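Local coordinates for putative uncharacterized protein (Trichoplax adhaerens, PDB 5OI9), which forms the N-terminal domain of a STIL-family protein that probably takes part in centriole assembly, as its relatives do through partners such as CEP85, at residues L39-T44 / V85-D90; F72-L77 / D117-L122; R91-R96 / V109-I114; V160-M165 / H269-S274; V185-V190 / M344-V349. All blocks are in the same frame, centred on the assembly; numbering follows the deposited sequence. Where two conformers were deposited one is given.

Interaction 1 of 5, residues L39-T44 / V85-D90; sequences LTIDIT and VIINID
Two flat side-chain groups, the carboxylate of Asp42 and the carboxamide of Asn88, stand on one face of a parallel beta ladder together with Thr40 and Ile86. Asp42 OD2 lies against the CG2 methyl of Ile86 at 3.8 Å, while OD1 forms a salt bridge with Arg345 of the adjoining strand 343-348, so one oxygen meets hydrocarbon and the other a charge. The Asn88 carboxamide, with CG anti to its backbone N, turns OD1 back toward Asp42 CB. Thr40 runs side by side with Ile86, and its hydroxyl is hydrogen-bonded to Gln347.

Main-chain bonds fix the register. Thr40 O accepts from Ile87 N, Ile87 O from Asp42 N, and Asp42 O from Ile89 N at 2.7 Å, the last lying almost on the C=O axis (178°). The ladder starts with a weak bond from Thr40 N to Val85 O. On the other face Ile41, Ile43, Ile87 and Ile89 make a buried apolar layer, and Ile43 and Ile89 also meet Ile170. Ile41 sends CD1 alongside Ile87 CB (3.6 Å) and CG2 to Ile89 CD1 (3.7 Å).

Thr44 closes the ladder as its N joins Ile89 O, and it is the N-cap of helix 45-61, OG1 making a weak bond to Cys47 N. An alanine here would probably loosen both the strand end and the helix start, since the hydroxyl and the CG2 contact with Asp90 CB would go. A water 2.6 Å from Thr44 OG1 donates a hydrogen bond to Asp90 O.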
# COMPACT_ATOMS: atom_id res chain seq x y z
N LEU A 39 -7.09 -6.87 6.41
CA LEU A 39 -5.99 -5.98 6.74
C LEU A 39 -5.88 -5.89 8.26
O LEU A 39 -6.85 -5.53 8.93
CB LEU A 39 -6.19 -4.60 6.13
CG LEU A 39 -5.11 -3.56 6.43
CD1 LEU A 39 -3.77 -3.99 5.86
CD2 LEU A 39 -5.50 -2.18 5.90
N THR A 40 -4.71 -6.23 8.79
CA THR A 40 -4.47 -6.25 10.23
C THR A 40 -3.67 -5.02 10.64
O THR A 40 -2.68 -4.67 9.99
CB THR A 40 -3.71 -7.52 10.63
OG1 THR A 40 -4.56 -8.66 10.45
CG2 THR A 40 -3.25 -7.45 12.09
N ILE A 41 -4.11 -4.35 11.70
CA ILE A 41 -3.44 -3.18 12.26
C ILE A 41 -3.07 -3.49 13.70
O ILE A 41 -3.94 -3.83 14.51
CB ILE A 41 -4.33 -1.93 12.19
CG1 ILE A 41 -4.92 -1.75 10.78
CG2 ILE A 41 -3.56 -0.69 12.61
CD1 ILE A 41 -3.90 -1.48 9.71
N ASP A 42 -1.78 -3.37 14.03
CA ASP A 42 -1.30 -3.50 15.40
C ASP A 42 -0.77 -2.15 15.86
O ASP A 42 0.12 -1.57 15.21
CB ASP A 42 -0.20 -4.57 15.51
CG ASP A 42 -0.72 -5.97 15.25
OD1 ASP A 42 -1.92 -6.22 15.49
OD2 ASP A 42 0.07 -6.82 14.80
N ILE A 43 -1.31 -1.65 16.97
CA ILE A 43 -0.97 -0.33 17.50
C ILE A 43 -0.46 -0.51 18.93
O ILE A 43 -1.18 -1.04 19.78
CB ILE A 43 -2.17 0.62 17.48
CG1 ILE A 43 -2.85 0.61 16.11
CG2 ILE A 43 -1.75 2.04 17.85
CD1 ILE A 43 -4.06 1.52 16.02
N THR A 44 0.75 -0.05 19.19
CA THR A 44 1.32 -0.21 20.53
C THR A 44 0.68 0.77 21.51
O THR A 44 0.32 1.90 21.15
CB THR A 44 2.83 -0.01 20.51
OG1 THR A 44 3.14 1.37 20.25
CG2 THR A 44 3.48 -0.88 19.45
N VAL A 85 -1.07 -9.01 4.88
CA VAL A 85 -0.53 -7.68 5.10
C VAL A 85 -0.88 -7.22 6.51
O VAL A 85 -2.05 -7.28 6.93
CB VAL A 85 -1.07 -6.69 4.06
CG1 VAL A 85 -0.46 -5.32 4.27
CG2 VAL A 85 -0.78 -7.19 2.65
N ILE A 86 0.13 -6.75 7.24
CA ILE A 86 -0.03 -6.22 8.59
C ILE A 86 0.69 -4.88 8.67
O ILE A 86 1.83 -4.76 8.22
CB ILE A 86 0.52 -7.19 9.65
CG1 ILE A 86 -0.24 -8.51 9.63
CG2 ILE A 86 0.46 -6.55 11.04
CD1 ILE A 86 0.22 -9.50 10.68
N ILE A 87 0.02 -3.88 9.24
CA ILE A 87 0.62 -2.58 9.50
C ILE A 87 0.97 -2.52 10.98
O ILE A 87 0.08 -2.66 11.84
CB ILE A 87 -0.31 -1.42 9.11
CG1 ILE A 87 -0.79 -1.59 7.66
CG2 ILE A 87 0.38 -0.08 9.30
CD1 ILE A 87 0.33 -1.65 6.65
N ASN A 88 2.25 -2.32 11.29
CA ASN A 88 2.73 -2.27 12.67
C ASN A 88 2.96 -0.80 13.03
O ASN A 88 3.96 -0.21 12.61
CB ASN A 88 4.00 -3.09 12.83
CG ASN A 88 4.42 -3.25 14.29
OD1 ASN A 88 3.58 -3.32 15.18
ND2 ASN A 88 5.72 -3.30 14.53
N ILE A 89 2.05 -0.23 13.82
CA ILE A 89 2.10 1.17 14.20
C ILE A 89 2.72 1.27 15.59
O ILE A 89 2.16 0.74 16.56
CB ILE A 89 0.71 1.81 14.17
CG1 ILE A 89 0.07 1.64 12.79
CG2 ILE A 89 0.78 3.28 14.56
CD1 ILE A 89 -1.31 2.26 12.67
N ASP A 90 3.86 1.96 15.70
CA ASP A 90 4.57 2.02 16.97
C ASP A 90 5.25 3.36 17.24
O ASP A 90 6.06 3.45 18.17
CB ASP A 90 5.62 0.90 17.06
CG ASP A 90 6.73 1.06 16.03
OD1 ASP A 90 6.49 1.70 14.98
OD2 ASP A 90 7.84 0.55 16.27
O HOH W 1 -4.37 -9.20 7.89
O HOH W 2 5.71 1.75 20.60

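Interaction 2 of 5, residues F72-L77 / D117-L122; sequences FLLGSL and DVIIPL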
# COMPACT_ATOMS: atom_id res chain seq x y z
N PHE A 72 0.42 12.63 13.62
CA PHE A 72 0.70 11.48 12.78
C PHE A 72 1.11 10.30 13.65
O PHE A 72 1.79 10.47 14.67
CB PHE A 72 1.83 11.77 11.76
CG PHE A 72 1.47 12.81 10.75
CD1 PHE A 72 0.68 12.50 9.66
CD2 PHE A 72 1.95 14.11 10.87
CE1 PHE A 72 0.35 13.46 8.72
CE2 PHE A 72 1.63 15.07 9.93
CZ PHE A 72 0.83 14.75 8.85
N LEU A 73 0.67 9.11 13.26
CA LEU A 73 1.28 7.87 13.70
C LEU A 73 2.14 7.33 12.56
O LEU A 73 1.82 7.53 11.38
CB LEU A 73 0.23 6.84 14.12
CG LEU A 73 -0.60 7.19 15.36
CD1 LEU A 73 -1.57 6.07 15.70
CD2 LEU A 73 0.31 7.48 16.55
N LEU A 74 3.24 6.68 12.91
CA LEU A 74 4.15 6.12 11.93
C LEU A 74 4.21 4.61 12.11
O LEU A 74 4.35 4.12 13.23
CB LEU A 74 5.56 6.72 12.05
CG LEU A 74 5.64 8.24 11.91
CD1 LEU A 74 7.09 8.70 11.88
CD2 LEU A 74 4.90 8.71 10.67
N GLY A 75 4.08 3.89 11.00
CA GLY A 75 4.08 2.44 11.03
C GLY A 75 4.94 1.85 9.93
O GLY A 75 5.52 2.57 9.12
N SER A 76 5.01 0.53 9.93
CA SER A 76 5.70 -0.22 8.89
C SER A 76 4.75 -1.26 8.31
O SER A 76 3.87 -1.77 9.01
CB SER A 76 6.97 -0.90 9.43
OG SER A 76 6.64 -1.82 10.46
N LEU A 77 4.94 -1.56 7.03
CA LEU A 77 4.11 -2.52 6.32
C LEU A 77 4.86 -3.85 6.23
O LEU A 77 5.97 -3.90 5.70
CB LEU A 77 3.75 -2.00 4.93
CG LEU A 77 2.78 -2.83 4.08
CD1 LEU A 77 1.88 -1.92 3.28
CD2 LEU A 77 3.54 -3.77 3.16
N ASP A 117 8.10 4.16 5.85
CA ASP A 117 7.13 4.61 6.84
C ASP A 117 5.74 4.64 6.24
O ASP A 117 5.51 5.23 5.18
CB ASP A 117 7.50 6.00 7.35
CG ASP A 117 8.45 5.96 8.53
OD1 ASP A 117 8.75 4.85 9.01
OD2 ASP A 117 8.90 7.05 8.97
N VAL A 118 4.80 3.98 6.91
CA VAL A 118 3.38 4.21 6.67
C VAL A 118 2.96 5.47 7.43
O VAL A 118 3.16 5.56 8.65
CB VAL A 118 2.54 3.00 7.11
CG1 VAL A 118 1.06 3.28 6.91
CG2 VAL A 118 2.96 1.75 6.33
N ILE A 119 2.42 6.44 6.71
CA ILE A 119 1.98 7.70 7.32
C ILE A 119 0.50 7.58 7.63
O ILE A 119 -0.33 7.43 6.73
CB ILE A 119 2.26 8.89 6.40
CG1 ILE A 119 3.72 8.89 5.93
CG2 ILE A 119 1.93 10.20 7.11
CD1 ILE A 119 4.72 9.11 7.04
N ILE A 120 0.16 7.66 8.92
CA ILE A 120 -1.24 7.57 9.35
C ILE A 120 -1.65 8.88 9.99
O ILE A 120 -1.22 9.18 11.12
CB ILE A 120 -1.46 6.39 10.31
CG1 ILE A 120 -0.94 5.09 9.71
CG2 ILE A 120 -2.94 6.27 10.66
CD1 ILE A 120 0.42 4.66 10.24
N PRO A 121 -2.45 9.71 9.33
CA PRO A 121 -2.98 10.91 9.98
C PRO A 121 -3.79 10.53 11.21
O PRO A 121 -4.63 9.63 11.17
CB PRO A 121 -3.86 11.54 8.89
CG PRO A 121 -3.35 10.98 7.60
CD PRO A 121 -2.90 9.59 7.93
N LEU A 122 -3.51 11.22 12.32
CA LEU A 122 -4.14 10.94 13.60
C LEU A 122 -4.91 12.17 14.06
O LEU A 122 -4.31 13.23 14.27
CB LEU A 122 -3.10 10.54 14.65
CG LEU A 122 -3.64 10.39 16.07
CD1 LEU A 122 -4.66 9.26 16.13
CD2 LEU A 122 -2.51 10.15 17.06
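Ile120 O is gripped by two groups of the neighbouring strand: Leu73 N donates to it at 2.9 Å, lying in the carbonyl plane, and Phe72 CA adds a CA-H...O contact. Leu73 O receives Ile120 N in return, completing a hydrogen-bonded pair of an antiparallel ladder. Gly75 and Val118 form the next such pair. There Gly75 N meets a lone pair of Val118 O, whereas Val118 N reaches Gly75 O at only 2.7 Å from 43° above the carbonyl plane.

Gly75 leaves room for its neighbour. Ile120 turns CD1 over the opposing main chain, 3.4 Å from Leu73 O, with chi2 at 101°, away from a staggered value, and a beta carbon on Gly75 would sit close to that methyl. On this same face Leu73 crosses Leu122 obliquely, CG to CD2 at 3.9 Å, and Ile170 of strand 167-176 packs against both leucines and Ile120.

The opposite face is also apolar. Leu74 and Ile119 lie side by side, CD2 to CD1 at 3.7 Å, while Ile119 CG2 reaches Phe72 CD1 at the same distance. The Phe72 ring is itself stacked with His108. At the ladder's end Leu74 CD1 touches Asp117 OD2, but the carboxylate is engaged outside the two segments, by a salt bridge to Arg91 and a bond from Ile114 N.

Polar pairing between the two segments is thus main chain to main chain, whereas side chains meet mainly through hydrocarbon, so the backbone bonds set the register and apolar packing lines both faces of the pair.

Interaction 3 of 5, residues R91-R96 / V109-I114; sequences RFDPGR and VPTAVI
Asp93 reaches across with CG anti to its backbone N (chi1 -176°), which sets its carboxylate against Thr111 and builds an Asx turn on its own side. Both oxygens use their syn lone pairs toward Thr111: OD1 accepts the hydroxyl OG1 at 2.6 Å and OD2 accepts the backbone N at 2.7 Å. The Asx bond, from Gly95 N to OD1, comes from well above the carboxylate plane, so three donors grip the group and fix its rotation. An alanine here would probably release the 109-114 loop and the turn together, because all three bonds depend on the carboxylate.

Gly95, with positive phi (89°), passes so close to Val109 O that a beta carbon would clash. The chain then enters a single antiparallel pair in which Arg96 N donates to Val109 O at 2.6 Å and Arg96 O accepts Val109 N. The arginine side chain, bent at chi3, folds over the loop and crosses Val109 obliquely, its methylenes passing Thr111 CA. Arg91, salt-bridged to Asp117, touches Ile114 CD1 through NH1. Thr111 O lies 3.1 Å above one face of the Arg96 guanidinium, while Val109 CG2 approaches NH2 at the edge, 3.8 Å away.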
# COMPACT_ATOMS: atom_id res chain seq x y z
N ARG A 91 4.96 4.40 16.46
CA ARG A 91 5.62 5.69 16.64
C ARG A 91 4.61 6.82 16.54
O ARG A 91 3.79 6.85 15.61
CB ARG A 91 6.72 5.88 15.59
CG ARG A 91 8.00 5.13 15.89
CD ARG A 91 8.90 5.13 14.67
NE ARG A 91 8.33 4.33 13.59
CZ ARG A 91 8.51 4.58 12.30
NH1 ARG A 91 9.24 5.62 11.92
NH2 ARG A 91 7.95 3.80 11.39
N PHE A 92 4.67 7.74 17.49
CA PHE A 92 3.89 8.96 17.47
C PHE A 92 4.76 10.11 16.98
O PHE A 92 5.94 10.20 17.32
CB PHE A 92 3.32 9.28 18.85
CG PHE A 92 2.80 10.69 18.98
CD1 PHE A 92 1.61 11.06 18.39
CD2 PHE A 92 3.52 11.64 19.69
CE1 PHE A 92 1.13 12.35 18.51
CE2 PHE A 92 3.05 12.93 19.82
CZ PHE A 92 1.85 13.29 19.23
N ASP A 93 4.16 10.99 16.18
CA ASP A 93 4.89 12.12 15.61
C ASP A 93 3.96 13.33 15.54
O ASP A 93 2.98 13.32 14.80
CB ASP A 93 5.41 11.76 14.22
CG ASP A 93 6.26 12.86 13.60
OD1 ASP A 93 6.63 13.81 14.32
OD2 ASP A 93 6.55 12.78 12.39
N PRO A 94 4.24 14.38 16.32
CA PRO A 94 3.38 15.57 16.26
C PRO A 94 3.38 16.25 14.91
O PRO A 94 2.38 16.87 14.53
CB PRO A 94 3.97 16.49 17.35
CG PRO A 94 4.80 15.59 18.21
CD PRO A 94 5.32 14.52 17.30
N GLY A 95 4.47 16.14 14.16
CA GLY A 95 4.56 16.71 12.84
C GLY A 95 5.06 18.15 12.84
O GLY A 95 5.14 18.82 13.87
N ARG A 96 5.40 18.62 11.64
CA ARG A 96 5.87 19.98 11.43
C ARG A 96 4.82 20.78 10.67
O ARG A 96 4.01 20.23 9.92
CB ARG A 96 7.18 20.00 10.65
CG ARG A 96 8.28 19.11 11.20
CD ARG A 96 9.48 19.10 10.25
NE ARG A 96 9.10 18.68 8.91
CZ ARG A 96 9.94 18.59 7.88
NH1 ARG A 96 11.22 18.90 8.04
NH2 ARG A 96 9.50 18.19 6.69
N VAL A 109 3.00 18.21 8.02
CA VAL A 109 3.74 17.05 7.52
C VAL A 109 4.50 16.41 8.67
O VAL A 109 4.75 17.04 9.71
CB VAL A 109 4.72 17.43 6.39
CG1 VAL A 109 3.96 17.92 5.16
CG2 VAL A 109 5.71 18.49 6.87
N PRO A 110 4.89 15.14 8.52
CA PRO A 110 5.67 14.48 9.58
C PRO A 110 7.02 15.15 9.79
O PRO A 110 7.52 15.90 8.95
CB PRO A 110 5.84 13.05 9.05
CG PRO A 110 4.70 12.85 8.12
CD PRO A 110 4.47 14.19 7.48
N THR A 111 7.62 14.85 10.95
CA THR A 111 8.90 15.44 11.31
C THR A 111 9.99 15.04 10.32
O THR A 111 10.59 15.89 9.65
CB THR A 111 9.29 15.03 12.73
OG1 THR A 111 8.41 15.66 13.67
CG2 THR A 111 10.73 15.45 13.03
N ALA A 112 10.27 13.74 10.22
CA ALA A 112 11.31 13.23 9.33
C ALA A 112 10.79 11.94 8.70
O ALA A 112 10.72 10.91 9.37
CB ALA A 112 12.62 12.99 10.08
N VAL A 113 10.43 12.01 7.42
CA VAL A 113 9.88 10.85 6.73
C VAL A 113 11.00 9.85 6.47
O VAL A 113 11.96 10.14 5.76
CB VAL A 113 9.19 11.26 5.43
CG1 VAL A 113 8.58 10.04 4.75
CG2 VAL A 113 8.13 12.32 5.70
N ILE A 114 10.87 8.66 7.06
CA ILE A 114 11.81 7.56 6.83
C ILE A 114 11.29 6.73 5.66
O ILE A 114 10.07 6.49 5.58
CB ILE A 114 11.99 6.71 8.09
CG1 ILE A 114 12.59 7.54 9.23
CG2 ILE A 114 12.85 5.48 7.81
CD1 ILE A 114 12.79 6.76 10.51

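Interaction 4 of 5, residues V160-M165 / H269-S274; sequences VDIKDM and HPYVWS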
# COMPACT_ATOMS: atom_id res chain seq x y z
N VAL A 160 7.93 1.59 -7.27
CA VAL A 160 6.68 1.00 -6.82
C VAL A 160 6.75 0.75 -5.32
O VAL A 160 7.72 0.18 -4.82
CB VAL A 160 6.38 -0.29 -7.59
CG1 VAL A 160 5.24 -1.05 -6.93
CG2 VAL A 160 6.03 0.03 -9.04
N ASP A 161 5.72 1.20 -4.60
CA ASP A 161 5.66 1.07 -3.15
C ASP A 161 4.28 0.56 -2.77
O ASP A 161 3.27 1.18 -3.12
CB ASP A 161 5.94 2.42 -2.47
CG ASP A 161 6.24 2.28 -0.98
OD1 ASP A 161 5.77 1.31 -0.35
OD2 ASP A 161 6.96 3.15 -0.44
N ILE A 162 4.23 -0.57 -2.05
CA ILE A 162 2.96 -1.12 -1.61
C ILE A 162 2.22 -0.14 -0.71
O ILE A 162 0.99 -0.12 -0.68
CB ILE A 162 3.18 -2.48 -0.90
CG1 ILE A 162 3.97 -3.43 -1.80
CG2 ILE A 162 1.86 -3.11 -0.51
CD1 ILE A 162 4.21 -4.79 -1.18
N LYS A 163 2.96 0.71 0.02
CA LYS A 163 2.33 1.70 0.88
C LYS A 163 1.50 2.71 0.10
O LYS A 163 0.60 3.32 0.67
CB LYS A 163 3.39 2.43 1.71
CG LYS A 163 4.15 1.53 2.68
CD LYS A 163 5.15 2.33 3.52
CE LYS A 163 6.29 2.85 2.67
NZ LYS A 163 7.11 1.74 2.10
N ASP A 164 1.78 2.89 -1.19
CA ASP A 164 0.99 3.79 -2.02
C ASP A 164 -0.37 3.21 -2.38
O ASP A 164 -1.20 3.92 -2.96
CB ASP A 164 1.74 4.14 -3.30
CG ASP A 164 3.03 4.89 -3.04
OD1 ASP A 164 3.08 5.67 -2.07
OD2 ASP A 164 3.99 4.71 -3.82
N MSE A 165 -0.62 1.94 -2.05
CA MSE A 165 -1.86 1.26 -2.44
C MSE A 165 -2.95 1.33 -1.38
O MSE A 165 -4.04 0.82 -1.58
CB MSE A 165 -1.57 -0.21 -2.77
CG MSE A 165 -0.54 -0.40 -3.85
SE MSE A 165 -1.09 0.51 -5.47
CE MSE A 165 0.68 0.93 -6.16
N HIS A 269 1.93 -12.29 -4.68
CA HIS A 269 2.51 -11.30 -3.79
C HIS A 269 1.88 -9.93 -4.07
O HIS A 269 1.80 -9.52 -5.24
CB HIS A 269 4.03 -11.23 -3.98
CG HIS A 269 4.75 -10.52 -2.88
ND1 HIS A 269 4.70 -9.16 -2.70
CD2 HIS A 269 5.55 -11.00 -1.89
CE1 HIS A 269 5.43 -8.82 -1.66
NE2 HIS A 269 5.96 -9.92 -1.15
N PRO A 270 1.41 -9.22 -3.05
CA PRO A 270 0.74 -7.93 -3.30
C PRO A 270 1.62 -6.90 -4.00
O PRO A 270 1.09 -5.95 -4.58
CB PRO A 270 0.33 -7.45 -1.90
CG PRO A 270 1.16 -8.25 -0.95
CD PRO A 270 1.43 -9.56 -1.62
N TYR A 271 2.95 -7.07 -3.98
CA TYR A 271 3.82 -6.17 -4.71
C TYR A 271 3.59 -6.26 -6.22
O TYR A 271 3.73 -5.26 -6.93
CB TYR A 271 5.29 -6.46 -4.39
CG TYR A 271 6.27 -5.57 -5.10
CD1 TYR A 271 6.63 -4.33 -4.57
CD2 TYR A 271 6.86 -5.95 -6.30
CE1 TYR A 271 7.53 -3.51 -5.21
CE2 TYR A 271 7.76 -5.14 -6.95
CZ TYR A 271 8.09 -3.92 -6.40
OH TYR A 271 9.00 -3.10 -7.04
N VAL A 272 3.23 -7.44 -6.72
CA VAL A 272 2.98 -7.61 -8.15
C VAL A 272 1.76 -6.80 -8.57
O VAL A 272 1.80 -6.05 -9.56
CB VAL A 272 2.82 -9.10 -8.50
CG1 VAL A 272 2.47 -9.26 -9.97
CG2 VAL A 272 4.10 -9.86 -8.16
N TRP A 273 0.66 -6.96 -7.84
CA TRP A 273 -0.53 -6.15 -8.08
C TRP A 273 -0.21 -4.66 -7.98
O TRP A 273 -0.73 -3.85 -8.76
CB TRP A 273 -1.63 -6.54 -7.10
CG TRP A 273 -2.88 -5.73 -7.19
CD1 TRP A 273 -3.95 -5.95 -8.01
CD2 TRP A 273 -3.21 -4.57 -6.41
NE1 TRP A 273 -4.92 -5.00 -7.79
CE2 TRP A 273 -4.49 -4.15 -6.81
CE3 TRP A 273 -2.55 -3.86 -5.41
CZ2 TRP A 273 -5.13 -3.04 -6.25
CZ3 TRP A 273 -3.18 -2.76 -4.85
CH2 TRP A 273 -4.45 -2.36 -5.27
N SER A 274 0.64 -4.28 -7.02
CA SER A 274 1.00 -2.88 -6.85
C SER A 274 1.73 -2.34 -8.07
O SER A 274 1.50 -1.20 -8.50
CB SER A 274 1.85 -2.70 -5.59
OG SER A 274 1.14 -3.11 -4.44
O HOH W 3 9.96 -0.94 -5.92
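Val160 begins the contact by pointing at the helix, its CG1 branch lying against Tyr271 CE1 at 3.8 Å and over Ser274. Its carbonyl O nears the edge of the tyrosine ring and accepts a bond from a water that also sits 2.6 Å from Tyr271 OH. Asp161 turns away and shapes the loop: OD1 takes the backbone N of Lys163 in an Asx turn and also the Lys163 ammonium in a salt bridge.

Ile162, opening the 3-10 turn, extends CD1 across the tyrosine side chain at about a right angle, 3.8 Å from Tyr271 CB and near the edge of the His269 ring. Met165, a selenomethionine bent at chi2, slides past Trp273 in the opposite direction. Its CB meets Trp273 CZ3 at the ring edge (3.7 Å), and CG comes within 3.2 Å of Ser274 OG, a hydroxyl already given to Pro270 O. SE lies obliquely 4.8 Å from the six-membered ring centroid.

The loop leading into strand 167-176 thus packs on the first turn of helix 270-281, which His269 N-caps through ND1 to Tyr271 N, and the join includes a Met-aromatic contact.

Interaction 5 of 5, residues V185-V190 / M344-V349; sequences VTSGVV and MRLQLV
Strands 185-190 and 344-348 run in roughly the same direction, 36° apart, with their axes 8.8 Å from each other at the closest point. That separation is too wide for main-chain pairing, and the two belong to opposing layers of a mixed, curled sheet, packed face to face much as in an aligned beta sandwich. Every second residue points inward: Val185, Ser187 and Val189 from one strand, Met344, Leu346 and Leu348 from the other. The backbones lie about equally close at Ser187 and Leu346 and at Val189 and Leu348 (CA to CA 7.9 and 8.0 Å).

Met344, a selenomethionine, is extended beyond CG, with CG anti to the backbone N, and slides past Val185 in the opposite direction. Its CE methyl presses on Val185 CB at 3.5 Å, tighter than usual van der Waals contact, and SE follows at 3.8 Å. In the middle, the modelled Ser187 conformer puts OG between the backbone N and the carbonyl carbon (chi1 67°), where it nears Leu346 CD1 at 3.2 Å. This buried hydroxyl has a weak hydrogen bond to Ala327 O of strand 322-334, which supplies the polar partner that the leucines cannot.

The interior continues to Ile170, which touches both Val185 and Ser187, and to Leu39 and Ile41 of strand 39-44, which meet Val189 and Leu348 respectively. Leu348 divides its two methyls between neighbours: CD1 lies 3.7 Å from Ser187 OG, and CD2 meets Val189 CG1 at 3.6 Å.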
# COMPACT_ATOMS: atom_id res chain seq x y z
N VAL A 185 -10.30 4.17 19.88
CA VAL A 185 -9.49 4.24 18.68
C VAL A 185 -10.31 3.68 17.52
O VAL A 185 -10.70 2.51 17.54
CB VAL A 185 -8.17 3.46 18.85
CG1 VAL A 185 -7.32 3.57 17.59
CG2 VAL A 185 -7.41 3.96 20.06
N THR A 186 -10.57 4.51 16.52
CA THR A 186 -11.23 4.10 15.29
C THR A 186 -10.25 4.25 14.14
O THR A 186 -9.60 5.29 14.01
CB THR A 186 -12.49 4.93 15.02
OG1 THR A 186 -13.45 4.69 16.06
CG2 THR A 186 -13.10 4.55 13.68
N SER A 187 -10.14 3.21 13.31
CA SER A 187 -9.22 3.19 12.18
C SER A 187 -10.00 2.96 10.89
O SER A 187 -10.84 2.05 10.83
CB SER A 187 -8.17 2.10 12.36
OG SER A 187 -8.75 0.81 12.28
N GLY A 188 -9.72 3.76 9.88
CA GLY A 188 -10.35 3.61 8.59
C GLY A 188 -9.31 3.55 7.49
O GLY A 188 -8.24 4.16 7.57
N VAL A 189 -9.63 2.78 6.45
CA VAL A 189 -8.72 2.55 5.33
C VAL A 189 -9.50 2.61 4.02
O VAL A 189 -10.69 2.30 3.98
CB VAL A 189 -7.98 1.20 5.47
CG1 VAL A 189 -8.93 0.03 5.24
CG2 VAL A 189 -6.79 1.13 4.52
N VAL A 190 -8.82 3.03 2.96
CA VAL A 190 -9.34 2.93 1.60
C VAL A 190 -8.28 2.25 0.74
O VAL A 190 -7.09 2.55 0.85
CB VAL A 190 -9.72 4.31 1.01
CG1 VAL A 190 -10.92 4.88 1.74
CG2 VAL A 190 -8.56 5.28 1.09
N MSE A 344 -2.60 -3.08 20.59
CA MSE A 344 -3.99 -3.26 20.20
C MSE A 344 -4.06 -3.72 18.74
O MSE A 344 -3.39 -3.15 17.88
CB MSE A 344 -4.75 -1.96 20.43
CG MSE A 344 -6.00 -1.77 19.63
SE MSE A 344 -6.55 0.10 19.77
CE MSE A 344 -8.25 -0.02 18.89
N ARG A 345 -4.84 -4.76 18.48
CA ARG A 345 -5.00 -5.30 17.13
C ARG A 345 -6.39 -4.99 16.61
O ARG A 345 -7.39 -5.28 17.28
CB ARG A 345 -4.75 -6.81 17.10
CG ARG A 345 -5.08 -7.44 15.75
CD ARG A 345 -4.38 -8.77 15.54
NE ARG A 345 -2.93 -8.65 15.53
CZ ARG A 345 -2.09 -9.59 15.10
NH1 ARG A 345 -2.57 -10.73 14.63
NH2 ARG A 345 -0.78 -9.39 15.14
N LEU A 346 -6.45 -4.41 15.42
CA LEU A 346 -7.70 -4.16 14.70
C LEU A 346 -7.69 -4.94 13.40
O LEU A 346 -6.66 -5.03 12.72
CB LEU A 346 -7.89 -2.67 14.42
CG LEU A 346 -8.12 -1.77 15.63
CD1 LEU A 346 -8.07 -0.30 15.25
CD2 LEU A 346 -9.45 -2.11 16.29
N GLN A 347 -8.84 -5.52 13.06
CA GLN A 347 -9.03 -6.29 11.84
C GLN A 347 -9.94 -5.52 10.90
O GLN A 347 -11.03 -5.11 11.29
CB GLN A 347 -9.63 -7.67 12.16
CG GLN A 347 -8.83 -8.49 13.16
CD GLN A 347 -7.63 -9.18 12.52
OE1 GLN A 347 -7.77 -10.22 11.89
NE2 GLN A 347 -6.45 -8.59 12.70
N LEU A 348 -9.48 -5.32 9.67
CA LEU A 348 -10.25 -4.57 8.67
C LEU A 348 -10.42 -5.43 7.43
O LEU A 348 -9.44 -5.75 6.75
CB LEU A 348 -9.55 -3.24 8.32
CG LEU A 348 -9.53 -2.13 9.38
CD1 LEU A 348 -8.52 -2.42 10.49
CD2 LEU A 348 -9.24 -0.77 8.77
N VAL A 349 -11.66 -5.82 7.16
CA VAL A 349 -12.01 -6.54 5.93
C VAL A 349 -12.95 -5.63 5.14
O VAL A 349 -14.18 -5.78 5.23
CB VAL A 349 -12.65 -7.91 6.22
CG1 VAL A 349 -12.92 -8.66 4.93
CG2 VAL A 349 -11.74 -8.73 7.13

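In the fold
From the N terminus, interaction 1 closes a loop from strand 39-44 through helix 45-61 and strand 69-79 to strand 85-97. Interaction 2 opens inside that loop and closes beyond it, so the two cross, sharing the 69-79/85-97 hairpin. Interaction 3 nests within interaction 2, borders interaction 1 in sequence, and meets interaction 2 where strands 69-79 and 85-97 pair. Interactions 4 and 5 follow and cross each other. Interaction 4 joins the loop before strand 167-176 to helix 270-281, whereas interaction 5 brings strand 343-348 over strand 180-192. Pairing of strands 39-44 and 343-348 connects interactions 1 and 5, uniting early and late parts of the nine-stranded sheet.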